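Local coordinates for protein ureidoglycolate hydrolase (Arabidopsis thaliana, PDB 4PXB) that hydrolyses (S)-ureidoglycolate to glyoxylate, ammonium and carbon dioxide at a pair of manganese ions, allowing purine breakdown to finish without free urea, at residues 23-28 with 99-104; 92-97 with 134-139; 207-212 with 399-404; 305-310 with 375-380. The protein carries 1 engineered substitution. All coordinates share one frame; numbering follows the deposited sequence.

Contact 1 (23-28 with 99-104). With MN (manganese (II) ion), chain C; MN (manganese (II) ion), chain D; UGC ((2S)-(carbamoylamino)(hydroxy)ethanoic acid), chain E.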
# COMPACT_ATOMS: atom_id res chain seq x y z
N GLN A 23 -32.18 8.08 -7.46
CA GLN A 23 -31.36 8.83 -6.52
C GLN A 23 -30.18 8.00 -6.00
O GLN A 23 -29.09 8.53 -5.78
CB GLN A 23 -32.20 9.35 -5.35
CG GLN A 23 -33.29 10.32 -5.76
CD GLN A 23 -34.24 10.63 -4.62
OE1 GLN A 23 -34.38 9.84 -3.68
NE2 GLN A 23 -34.90 11.79 -4.68
N ILE A 24 -30.41 6.70 -5.82
CA ILE A 24 -29.33 5.77 -5.45
C ILE A 24 -28.26 5.81 -6.53
O ILE A 24 -27.07 5.91 -6.24
CB ILE A 24 -29.85 4.32 -5.30
CG1 ILE A 24 -30.71 4.18 -4.03
CG2 ILE A 24 -28.70 3.31 -5.28
CD1 ILE A 24 -29.92 3.78 -2.81
N ASP A 25 -28.69 5.74 -7.79
CA ASP A 25 -27.74 5.74 -8.90
C ASP A 25 -26.98 7.07 -9.00
O ASP A 25 -25.76 7.08 -9.22
CB ASP A 25 -28.44 5.42 -10.23
CG ASP A 25 -28.93 3.99 -10.29
OD1 ASP A 25 -28.39 3.15 -9.54
OD2 ASP A 25 -29.85 3.70 -11.09
N GLU A 26 -27.71 8.18 -8.85
CA GLU A 26 -27.08 9.50 -8.90
C GLU A 26 -26.05 9.67 -7.80
O GLU A 26 -24.94 10.16 -8.05
CB GLU A 26 -28.13 10.61 -8.83
CG GLU A 26 -28.98 10.73 -10.10
CD GLU A 26 -29.98 11.88 -10.05
OE1 GLU A 26 -30.10 12.54 -8.99
OE2 GLU A 26 -30.65 12.12 -11.08
N LEU A 27 -26.40 9.27 -6.58
CA LEU A 27 -25.48 9.43 -5.47
C LEU A 27 -24.21 8.62 -5.71
O LEU A 27 -23.12 9.05 -5.34
CB LEU A 27 -26.14 9.05 -4.14
CG LEU A 27 -25.43 9.64 -2.91
CD1 LEU A 27 -25.61 11.15 -2.88
CD2 LEU A 27 -25.95 9.01 -1.63
N SER A 28 -24.35 7.47 -6.36
CA SER A 28 -23.21 6.58 -6.60
C SER A 28 -22.19 7.20 -7.56
O SER A 28 -21.04 6.74 -7.63
CB SER A 28 -23.68 5.24 -7.15
OG SER A 28 -24.08 5.37 -8.51
N SER A 99 -16.64 -0.46 -2.88
CA SER A 99 -17.81 -1.09 -2.27
C SER A 99 -19.06 -0.81 -3.11
O SER A 99 -18.95 -0.41 -4.28
CB SER A 99 -17.98 -0.60 -0.85
OG SER A 99 -18.10 0.82 -0.83
N GLY A 100 -20.23 -1.00 -2.51
CA GLY A 100 -21.48 -0.90 -3.25
C GLY A 100 -22.21 0.42 -3.09
O GLY A 100 -21.68 1.36 -2.47
N LYS A 101 -23.41 0.49 -3.67
CA LYS A 101 -24.20 1.72 -3.73
C LYS A 101 -25.32 1.77 -2.69
O LYS A 101 -26.04 2.78 -2.62
CB LYS A 101 -24.89 1.85 -5.11
CG LYS A 101 -24.00 1.67 -6.32
CD LYS A 101 -24.79 1.93 -7.62
CE LYS A 101 -25.96 0.97 -7.80
NZ LYS A 101 -26.62 1.12 -9.14
N TYR A 102 -25.50 0.70 -1.91
CA TYR A 102 -26.70 0.57 -1.06
C TYR A 102 -26.43 0.64 0.45
O TYR A 102 -27.28 1.08 1.23
CB TYR A 102 -27.45 -0.74 -1.37
CG TYR A 102 -27.93 -0.82 -2.80
CD1 TYR A 102 -29.24 -0.48 -3.14
CD2 TYR A 102 -27.08 -1.24 -3.82
CE1 TYR A 102 -29.68 -0.55 -4.45
CE2 TYR A 102 -27.52 -1.32 -5.13
CZ TYR A 102 -28.82 -0.98 -5.44
OH TYR A 102 -29.25 -1.04 -6.75
N ASP A 103 -25.25 0.19 0.85
CA ASP A 103 -24.83 0.26 2.24
C ASP A 103 -24.92 1.71 2.74
O ASP A 103 -24.30 2.61 2.17
CB ASP A 103 -23.39 -0.24 2.30
CG ASP A 103 -22.84 -0.29 3.69
OD1 ASP A 103 -23.60 -0.09 4.64
OD2 ASP A 103 -21.64 -0.54 3.81
N GLY A 104 -25.72 1.92 3.79
CA GLY A 104 -25.88 3.25 4.38
C GLY A 104 -26.86 4.11 3.61
O GLY A 104 -27.81 4.65 4.17
MN MN C . -23.73 0.67 6.73
MN MN D . -20.41 -0.65 5.66
O3 UGC E . -17.89 -3.15 8.94
C3 UGC E . -19.08 -2.81 9.15
O4 UGC E . -19.78 -3.38 10.05
C2 UGC E . -19.72 -1.80 8.27
O2 UGC E . -18.95 -0.77 7.78
N2 UGC E . -20.96 -1.33 8.80
C1 UGC E . -21.93 -1.89 7.90
O1 UGC E . -21.49 -2.57 6.97
N1 UGC E . -23.34 -1.67 8.06
O HOH W 1 -25.81 5.22 -3.79
O HOH W 2 -24.26 1.19 8.94
O HOH W 3 -21.28 0.82 7.35

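Contact 2 (92-97 with 134-139). Engineered in segment 134-139: A137 (natural residue Glu). With MN (manganese (II) ion), chain C; MN (manganese (II) ion), chain D; UGC ((2S)-(carbamoylamino)(hydroxy)ethanoic acid), chain E.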
# COMPACT_ATOMS: atom_id res chain seq x y z
N HIS A 92 -25.62 6.46 7.10
CA HIS A 92 -24.43 7.14 6.62
C HIS A 92 -24.39 7.08 5.10
O HIS A 92 -25.14 6.32 4.49
CB HIS A 92 -23.20 6.43 7.18
CG HIS A 92 -23.06 5.03 6.69
ND1 HIS A 92 -22.19 4.69 5.67
CD2 HIS A 92 -23.68 3.89 7.05
CE1 HIS A 92 -22.28 3.39 5.43
NE2 HIS A 92 -23.18 2.89 6.26
N ILE A 93 -23.53 7.87 4.47
CA ILE A 93 -23.37 7.75 3.03
C ILE A 93 -21.92 7.53 2.62
O ILE A 93 -21.62 7.40 1.42
CB ILE A 93 -23.94 8.96 2.26
CG1 ILE A 93 -23.19 10.24 2.64
CG2 ILE A 93 -25.46 9.07 2.48
CD1 ILE A 93 -23.63 11.46 1.83
N ASP A 94 -21.00 7.48 3.58
CA ASP A 94 -19.63 7.18 3.21
C ASP A 94 -19.52 5.72 2.78
O ASP A 94 -20.36 4.89 3.17
CB ASP A 94 -18.59 7.59 4.27
CG ASP A 94 -18.77 6.88 5.60
OD1 ASP A 94 -19.89 6.48 5.95
OD2 ASP A 94 -17.75 6.76 6.34
N ALA A 95 -18.52 5.43 1.95
CA ALA A 95 -18.35 4.11 1.34
C ALA A 95 -16.89 3.72 1.37
O ALA A 95 -16.03 4.50 0.93
CB ALA A 95 -18.84 4.12 -0.11
N ILE A 96 -16.60 2.52 1.85
CA ILE A 96 -15.22 2.05 1.86
C ILE A 96 -14.76 1.79 0.42
O ILE A 96 -15.61 1.63 -0.47
CB ILE A 96 -15.03 0.79 2.75
CG1 ILE A 96 -15.65 -0.45 2.11
CG2 ILE A 96 -15.59 1.02 4.14
CD1 ILE A 96 -15.53 -1.69 3.00
N PRO A 97 -13.43 1.76 0.18
CA PRO A 97 -12.93 1.59 -1.19
C PRO A 97 -13.52 0.39 -1.93
O PRO A 97 -13.55 -0.72 -1.38
CB PRO A 97 -11.43 1.37 -0.98
CG PRO A 97 -11.12 2.17 0.25
CD PRO A 97 -12.33 1.99 1.14
N PHE A 134 -25.46 10.74 9.40
CA PHE A 134 -24.26 10.68 10.22
C PHE A 134 -23.05 11.05 9.39
O PHE A 134 -22.97 10.67 8.22
CB PHE A 134 -24.11 9.30 10.84
CG PHE A 134 -25.22 8.97 11.80
CD1 PHE A 134 -25.13 9.36 13.13
CD2 PHE A 134 -26.36 8.33 11.37
CE1 PHE A 134 -26.17 9.08 14.02
CE2 PHE A 134 -27.40 8.04 12.25
CZ PHE A 134 -27.30 8.43 13.58
N THR A 135 -22.11 11.78 9.98
CA THR A 135 -21.01 12.35 9.21
C THR A 135 -20.14 11.27 8.57
O THR A 135 -19.57 11.47 7.51
CB THR A 135 -20.15 13.32 10.07
OG1 THR A 135 -19.37 14.16 9.21
CG2 THR A 135 -19.22 12.55 11.02
N SER A 136 -20.08 10.10 9.21
CA SER A 136 -19.31 8.97 8.70
C SER A 136 -19.57 7.76 9.58
O SER A 136 -19.63 7.89 10.81
CB SER A 136 -17.81 9.29 8.74
OG SER A 136 -17.02 8.11 8.59
N ALA A 137 -19.74 6.58 8.98
CA ALA A 137 -19.81 5.35 9.76
C ALA A 137 -18.57 4.48 9.54
O ALA A 137 -18.21 3.67 10.40
CB ALA A 137 -21.08 4.58 9.45
N GLU A 138 -17.91 4.66 8.40
CA GLU A 138 -16.80 3.77 8.03
C GLU A 138 -15.47 4.25 8.60
O GLU A 138 -15.23 5.46 8.70
CB GLU A 138 -16.69 3.64 6.52
CG GLU A 138 -17.99 3.22 5.84
CD GLU A 138 -18.34 1.76 6.09
OE1 GLU A 138 -17.77 1.10 7.00
OE2 GLU A 138 -19.22 1.26 5.37
N PRO A 139 -14.59 3.31 8.96
CA PRO A 139 -13.32 3.64 9.63
C PRO A 139 -12.20 3.96 8.65
O PRO A 139 -11.06 4.09 9.06
CB PRO A 139 -12.99 2.34 10.38
CG PRO A 139 -13.54 1.25 9.47
CD PRO A 139 -14.80 1.85 8.85
MN MN C . -23.73 0.67 6.73
MN MN D . -20.41 -0.65 5.66
O3 UGC E . -17.89 -3.15 8.94
C3 UGC E . -19.08 -2.81 9.15
O4 UGC E . -19.78 -3.38 10.05
C2 UGC E . -19.72 -1.80 8.27
O2 UGC E . -18.95 -0.77 7.78
N2 UGC E . -20.96 -1.33 8.80
C1 UGC E . -21.93 -1.89 7.90
O1 UGC E . -21.49 -2.57 6.97
N1 UGC E . -23.34 -1.67 8.06
O HOH W 4 -21.92 9.55 5.99
O HOH W 5 -18.76 1.04 2.73
O HOH W 2 -24.26 1.19 8.94
O HOH W 3 -21.28 0.82 7.35

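Contact 3 (207-212 with 399-404). With MN (manganese (II) ion), chain C; MN (manganese (II) ion), chain D; UGC ((2S)-(carbamoylamino)(hydroxy)ethanoic acid), chain E.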
# COMPACT_ATOMS: atom_id res chain seq x y z
N LEU A 207 -32.91 2.19 8.88
CA LEU A 207 -33.21 1.25 7.80
C LEU A 207 -31.89 0.90 7.11
O LEU A 207 -31.06 1.77 6.85
CB LEU A 207 -34.20 1.90 6.81
CG LEU A 207 -34.43 1.24 5.45
CD1 LEU A 207 -35.11 -0.12 5.60
CD2 LEU A 207 -35.23 2.17 4.52
N HIS A 208 -31.66 -0.39 6.84
CA HIS A 208 -30.38 -0.80 6.28
C HIS A 208 -30.52 -2.11 5.51
O HIS A 208 -31.33 -2.96 5.88
CB HIS A 208 -29.36 -0.97 7.41
CG HIS A 208 -27.93 -0.87 6.96
ND1 HIS A 208 -27.32 -1.85 6.22
CD2 HIS A 208 -27.01 0.10 7.15
CE1 HIS A 208 -26.07 -1.49 5.97
NE2 HIS A 208 -25.86 -0.31 6.53
N ILE A 209 -29.74 -2.29 4.44
CA ILE A 209 -29.73 -3.60 3.80
C ILE A 209 -29.20 -4.62 4.80
O ILE A 209 -28.39 -4.28 5.67
CB ILE A 209 -28.88 -3.64 2.49
CG1 ILE A 209 -27.42 -3.25 2.76
CG2 ILE A 209 -29.49 -2.75 1.45
CD1 ILE A 209 -26.47 -3.64 1.61
N GLU A 210 -29.66 -5.87 4.70
CA GLU A 210 -29.27 -6.90 5.65
C GLU A 210 -27.77 -7.14 5.73
O GLU A 210 -27.24 -7.35 6.83
CB GLU A 210 -29.96 -8.24 5.33
CG GLU A 210 -29.59 -9.33 6.33
CD GLU A 210 -30.05 -10.71 5.91
OE1 GLU A 210 -31.09 -10.81 5.22
OE2 GLU A 210 -29.38 -11.69 6.28
N GLN A 211 -27.09 -7.13 4.58
CA GLN A 211 -25.68 -7.54 4.49
C GLN A 211 -25.51 -9.00 4.89
O GLN A 211 -24.48 -9.42 5.43
CB GLN A 211 -24.75 -6.60 5.29
CG GLN A 211 -24.95 -5.14 4.91
CD GLN A 211 -24.14 -4.18 5.77
OE1 GLN A 211 -24.34 -4.07 6.98
NE2 GLN A 211 -23.21 -3.47 5.13
N GLY A 212 -26.54 -9.78 4.60
CA GLY A 212 -26.51 -11.22 4.80
C GLY A 212 -27.60 -11.81 3.93
O GLY A 212 -28.42 -11.08 3.39
N GLY A 399 -26.63 -11.70 -0.11
CA GLY A 399 -26.02 -11.19 1.10
C GLY A 399 -24.82 -10.28 0.86
O GLY A 399 -24.21 -9.79 1.81
N TYR A 400 -24.48 -10.06 -0.41
CA TYR A 400 -23.28 -9.29 -0.75
C TYR A 400 -23.31 -7.88 -0.19
O TYR A 400 -24.32 -7.18 -0.30
CB TYR A 400 -23.14 -9.14 -2.26
CG TYR A 400 -22.92 -10.41 -3.03
CD1 TYR A 400 -22.21 -11.48 -2.48
CD2 TYR A 400 -23.41 -10.54 -4.32
CE1 TYR A 400 -22.00 -12.64 -3.21
CE2 TYR A 400 -23.21 -11.69 -5.05
CZ TYR A 400 -22.51 -12.74 -4.50
OH TYR A 400 -22.32 -13.89 -5.24
N SER A 401 -22.19 -7.45 0.38
CA SER A 401 -22.00 -6.06 0.78
C SER A 401 -20.50 -5.75 0.79
O SER A 401 -19.68 -6.67 0.77
CB SER A 401 -22.65 -5.79 2.14
OG SER A 401 -22.76 -4.39 2.39
N HIS A 402 -20.16 -4.47 0.82
CA HIS A 402 -18.76 -4.02 0.74
C HIS A 402 -18.08 -4.47 -0.53
O HIS A 402 -16.86 -4.67 -0.55
CB HIS A 402 -17.96 -4.45 1.97
CG HIS A 402 -18.33 -3.69 3.21
ND1 HIS A 402 -17.70 -3.88 4.42
CD2 HIS A 402 -19.25 -2.73 3.40
CE1 HIS A 402 -18.24 -3.07 5.32
NE2 HIS A 402 -19.18 -2.36 4.72
N LYS A 403 -18.87 -4.66 -1.58
CA LYS A 403 -18.34 -4.91 -2.92
C LYS A 403 -19.40 -4.48 -3.92
O LYS A 403 -20.57 -4.36 -3.56
CB LYS A 403 -17.97 -6.39 -3.09
CG LYS A 403 -19.03 -7.38 -2.62
CD LYS A 403 -18.53 -8.79 -2.88
CE LYS A 403 -19.26 -9.82 -2.05
NZ LYS A 403 -18.78 -11.21 -2.40
N PRO A 404 -19.01 -4.21 -5.18
CA PRO A 404 -19.96 -3.63 -6.14
C PRO A 404 -21.14 -4.54 -6.53
O PRO A 404 -22.09 -4.05 -7.15
CB PRO A 404 -19.08 -3.33 -7.37
CG PRO A 404 -17.88 -4.21 -7.21
CD PRO A 404 -17.64 -4.27 -5.73
MN MN C . -23.73 0.67 6.73
MN MN D . -20.41 -0.65 5.66
O3 UGC E . -17.89 -3.15 8.94
C3 UGC E . -19.08 -2.81 9.15
O4 UGC E . -19.78 -3.38 10.05
C2 UGC E . -19.72 -1.80 8.27
O2 UGC E . -18.95 -0.77 7.78
N2 UGC E . -20.96 -1.33 8.80
C1 UGC E . -21.93 -1.89 7.90
O1 UGC E . -21.49 -2.57 6.97
N1 UGC E . -23.34 -1.67 8.06
O HOH W 6 -22.30 -9.70 3.84
O HOH W 2 -24.26 1.19 8.94
O HOH W 3 -21.28 0.82 7.35

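Contact 4 (305-310 with 375-380). With UGC ((2S)-(carbamoylamino)(hydroxy)ethanoic acid), chain E.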
# COMPACT_ATOMS: atom_id res chain seq x y z
N ASP A 305 -9.91 -6.68 12.21
CA ASP A 305 -11.30 -6.49 12.58
C ASP A 305 -11.73 -7.80 13.22
O ASP A 305 -11.47 -8.86 12.65
CB ASP A 305 -12.11 -6.22 11.31
CG ASP A 305 -13.60 -6.12 11.56
OD1 ASP A 305 -14.25 -7.18 11.78
OD2 ASP A 305 -14.14 -5.00 11.51
N THR A 306 -12.34 -7.76 14.40
CA THR A 306 -12.89 -9.00 14.97
C THR A 306 -14.16 -8.72 15.78
O THR A 306 -14.26 -7.69 16.44
CB THR A 306 -11.83 -9.80 15.79
OG1 THR A 306 -12.32 -11.11 16.08
CG2 THR A 306 -11.48 -9.09 17.08
N ARG A 307 -15.14 -9.61 15.66
CA ARG A 307 -16.46 -9.40 16.24
C ARG A 307 -17.09 -10.71 16.68
O ARG A 307 -16.69 -11.79 16.23
CB ARG A 307 -17.42 -8.76 15.21
CG ARG A 307 -16.76 -7.73 14.31
CD ARG A 307 -17.71 -7.19 13.29
NE ARG A 307 -16.98 -6.45 12.26
CZ ARG A 307 -17.57 -5.65 11.38
NH1 ARG A 307 -18.89 -5.50 11.41
NH2 ARG A 307 -16.84 -5.02 10.48
N ASP A 308 -18.09 -10.61 17.55
CA ASP A 308 -18.89 -11.76 17.93
C ASP A 308 -20.16 -11.23 18.57
O ASP A 308 -20.16 -10.12 19.12
CB ASP A 308 -18.12 -12.66 18.91
CG ASP A 308 -18.71 -14.06 19.02
OD1 ASP A 308 -19.95 -14.20 18.94
OD2 ASP A 308 -17.93 -15.04 19.18
N ILE A 309 -21.25 -11.98 18.50
CA ILE A 309 -22.46 -11.57 19.21
C ILE A 309 -22.21 -11.68 20.72
O ILE A 309 -22.77 -10.91 21.51
CB ILE A 309 -23.72 -12.38 18.78
CG1 ILE A 309 -24.98 -11.87 19.50
CG2 ILE A 309 -23.55 -13.85 19.06
CD1 ILE A 309 -25.22 -10.37 19.35
N ASP A 310 -21.33 -12.61 21.10
CA ASP A 310 -20.97 -12.78 22.50
C ASP A 310 -19.70 -12.00 22.82
O ASP A 310 -18.62 -12.31 22.29
CB ASP A 310 -20.76 -14.26 22.81
CG ASP A 310 -20.51 -14.51 24.29
OD1 ASP A 310 -19.37 -14.32 24.75
OD2 ASP A 310 -21.48 -14.86 25.00
N ARG A 375 -24.94 -8.54 12.20
CA ARG A 375 -23.54 -8.93 12.38
C ARG A 375 -22.64 -7.72 12.16
O ARG A 375 -21.62 -7.56 12.85
CB ARG A 375 -23.19 -10.05 11.40
CG ARG A 375 -24.02 -11.30 11.61
CD ARG A 375 -23.52 -12.47 10.78
NE ARG A 375 -24.38 -13.64 10.92
CZ ARG A 375 -24.35 -14.47 11.96
NH1 ARG A 375 -23.50 -14.27 12.96
NH2 ARG A 375 -25.17 -15.52 12.00
N ALA A 376 -23.01 -6.89 11.20
CA ALA A 376 -22.33 -5.62 10.98
C ALA A 376 -22.65 -4.68 12.12
O ALA A 376 -23.66 -4.85 12.82
CB ALA A 376 -22.79 -5.00 9.67
N TYR A 377 -21.80 -3.68 12.32
CA TYR A 377 -22.11 -2.62 13.28
C TYR A 377 -22.71 -1.45 12.51
O TYR A 377 -22.61 -1.40 11.27
CB TYR A 377 -20.86 -2.20 14.10
CG TYR A 377 -19.68 -1.77 13.26
CD1 TYR A 377 -18.59 -2.62 13.06
CD2 TYR A 377 -19.63 -0.50 12.68
CE1 TYR A 377 -17.50 -2.22 12.30
CE2 TYR A 377 -18.54 -0.10 11.92
CZ TYR A 377 -17.49 -0.96 11.73
OH TYR A 377 -16.41 -0.57 10.97
N HIS A 378 -23.35 -0.54 13.22
CA HIS A 378 -24.08 0.56 12.59
C HIS A 378 -24.10 1.71 13.56
O HIS A 378 -23.83 1.53 14.75
CB HIS A 378 -25.54 0.16 12.35
CG HIS A 378 -25.71 -1.04 11.48
ND1 HIS A 378 -25.65 -0.98 10.10
CD2 HIS A 378 -25.95 -2.34 11.79
CE1 HIS A 378 -25.83 -2.19 9.61
NE2 HIS A 378 -26.02 -3.03 10.61
N ASP A 379 -24.47 2.89 13.07
CA ASP A 379 -24.63 4.03 13.95
C ASP A 379 -25.66 3.74 15.06
O ASP A 379 -25.58 4.29 16.17
CB ASP A 379 -25.01 5.27 13.13
CG ASP A 379 -23.87 5.74 12.24
OD1 ASP A 379 -22.82 6.16 12.79
OD2 ASP A 379 -24.02 5.70 10.99
N SER A 380 -26.61 2.85 14.75
CA SER A 380 -27.61 2.40 15.72
C SER A 380 -26.94 1.87 16.98
O SER A 380 -27.49 1.99 18.08
CB SER A 380 -28.47 1.29 15.12
OG SER A 380 -29.29 1.80 14.08
O3 UGC E . -17.89 -3.15 8.94
C3 UGC E . -19.08 -2.81 9.15
O4 UGC E . -19.78 -3.38 10.05
C2 UGC E . -19.72 -1.80 8.27
O2 UGC E . -18.95 -0.77 7.78
N2 UGC E . -20.96 -1.33 8.80
C1 UGC E . -21.93 -1.89 7.90
O1 UGC E . -21.49 -2.57 6.97
N1 UGC E . -23.34 -1.67 8.06
O HOH W 7 -14.11 -2.20 11.16

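Contact 1 (23-28 with 99-104)
In this M20-family hydrolase the loop 99-104, which carries the metal-bridging aspartate of the dinuclear manganese site, leans on helix 17-28 through K101 and Y102. The long side chain of K101 runs beside S28, its CD 3.5 Å from S28 CB, and bends at its third torsion (chi3 -61°) before its ammonium group arrives at D25. There NZ forms a salt bridge with OD1 at 2.7 Å, meeting that oxygen nearly along the C-O bond; Q21 NE2 is a second donor to the same oxygen. Were K101 cut back to an alanine, D25 would probably lose its charged mate and S28 CB its aliphatic cover. Further into the protein, I24 lays CG2 over one face of the Y102 ring, toward its rim, 4.1 Å from CE1. A water ties the two backbones together, donating to I24 O and to K101 O. At Y102 and D103 the loop backbone is held by E406, whose OE1 accepts from both amides. The example illustrates how a helix remote in sequence can back a metal loop: D103 then spans both ions, OD1 2.2 Å from one manganese and OD2 2.2 Å from the other.

Contact 2 (92-97 with 134-139)
D94 meets the loop residues S136, A137 and E138 with a carboxylate that collects three hydrogen bonds. Its CG stands between the backbone N and the carbonyl carbon (chi1 62°), which turns the carboxylate to the loop amides. A137 N points almost straight at D94 OD1 (3.0 Å, 177°), while E138 N reaches D94 OD2 at 2.9 Å; both come from the syn side. S136 OG donates to D94 OD2 as well, at 2.7 Å, but from above the carboxylate plane. D94 is also second shell to H92, whose ND1 bonds weakly to OD1 and to the D94 carbonyl. Van der Waals contact is lighter. CB of A137, an engineered alanine where the natural enzyme has glutamate, sits over one face of the H92 imidazole in a CH-pi contact, 3.8 Å from the ring centroid, and the I96 CG2 methyl packs on the carboxylate carbon E138 CD at 3.5 Å. Among metal bonds, H92 NE2 binds the catalytic manganese at 2.3 Å, and E138 OE2 the other. Waters join I93 N to F134 O and I96 N to E138 OE2. E138 OE1 accepts from N294 of the second subunit. Around this buried, nearly parallel pair of segments, D379 of helix 379-383 packs on H92 and F134, helix 147-152 covers F134, and strand 38-40 lies against A95.

Contact 3 (207-212 with 399-404)
G399 packs backbone to backbone on G212 where the loop 399-404 closes over the end of strand 201-209, at the dinuclear metal site of the M20 fold. Its CA makes a CH...O contact with G212 O at 3.3 Å, and a side chain at this glycine would run into the G212 carbonyl carbon. A water donates to both Q211 O and G399 O, so the two segments are bridged beside the direct contact. Two residues on, S401 turns its hydroxyl toward Q211. OG accepts from Q211 NE2 (2.9 Å, 163°), close to the amide plane, and is also bonded to E406 OE2, while I209 CD1 touches it from the strand. The Q211 chain is extended beyond CG (chi2 175°), carrying the amide to the substrate: with its other N-H, NE2 grips O1 of the bound ureidoglycolate at 2.7 Å, and Q211 OE1 takes a weak bond from N1; together these settle which way round the amide lies. If Q211 were a leucine, the ureido group would probably lose this two-sided hold and S401 OG a donor. Nearby on the strand, H208 NE2 holds the catalytic manganese at 2.4 Å, its ring steered by a straight ND1 bond to I209 O (2.7 Å, 169°). After S401 comes H402, whose NE2 binds the second manganese at 2.3 Å. Its ND1 is bonded to N294 O of the second subunit, and its ring stacks on H244 of that subunit. K403 follows, its NZ reaching N241 O and G242 O of the second subunit.

Contact 4 (305-310 with 375-380)
R307 and Y377 close on the carboxylate end of ureidoglycolate, where strand 295-308 of the dimerisation region meets the loop after strand 369-374, forming the carboxylate side of the substrate pocket. The guanidinium takes both carboxylate oxygens: R307 NH2 donates to O3 at 2.6 Å and R307 NH1 to O4 at 2.7 Å. A third donor, Y377 N, meets O4 at 3.1 Å, and the substrate N2 donates a weak hydrogen bond to Y377 O. The phenol ring lies under the same carboxylate, with O4 over the ring centre, 3.3 Å above its plane. The two residues also touch directly: CD1 of Y377 comes within 3.3 Å of R307 NH1, beneath one face of the guanidinium, whose plane is turned 33° from the ring. Y377 CG stands between its own backbone N and carbonyl carbon (chi1 56°), which brings the ring face against the carboxylate and toward the strand. H378 continues the wall near N1, edge-to-face with H208.

One shell out, D305 clasps the arginine side-on. R307 NE donates at 2.9 Å to the syn lone pair of D305 OD1, and R307 NH2 to D305 OD2, so the guanidinium is held against turning and its charge is probably balanced in part. A water then donates to D305 OD2 and lies 2.8 Å from Y377 OH, joining the two clamping residues. Further off, R375 points to D278, with which it forms a salt bridge. At the strand end, D308 makes an Asx turn, its OD1 accepting from D310 N at 3.0 Å.

In the fold
Contacts 1, 2 and 3 cluster round the two manganese ions, their centres 11 to 14 Å apart, and touch one another through the metal ligands D103, H92, E138, H208 and H402. Contact 4, centred 14 to 15 Å from contacts 2 and 3 but 22 Å from contact 1, shares the substrate with them. Along the chain, contacts 1 and 2 interleave and both close before contact 3 opens; contact 4 is nested within the long span closed by contact 3, which includes the dimerisation region. Loops after strands 86-91, 95-96, 129-133, 369-374 and 389-394, with the ends of strands 201-209 and 295-308, thus build one site, completed by H244 and N294 of the second subunit, consistent with the homodimer being needed.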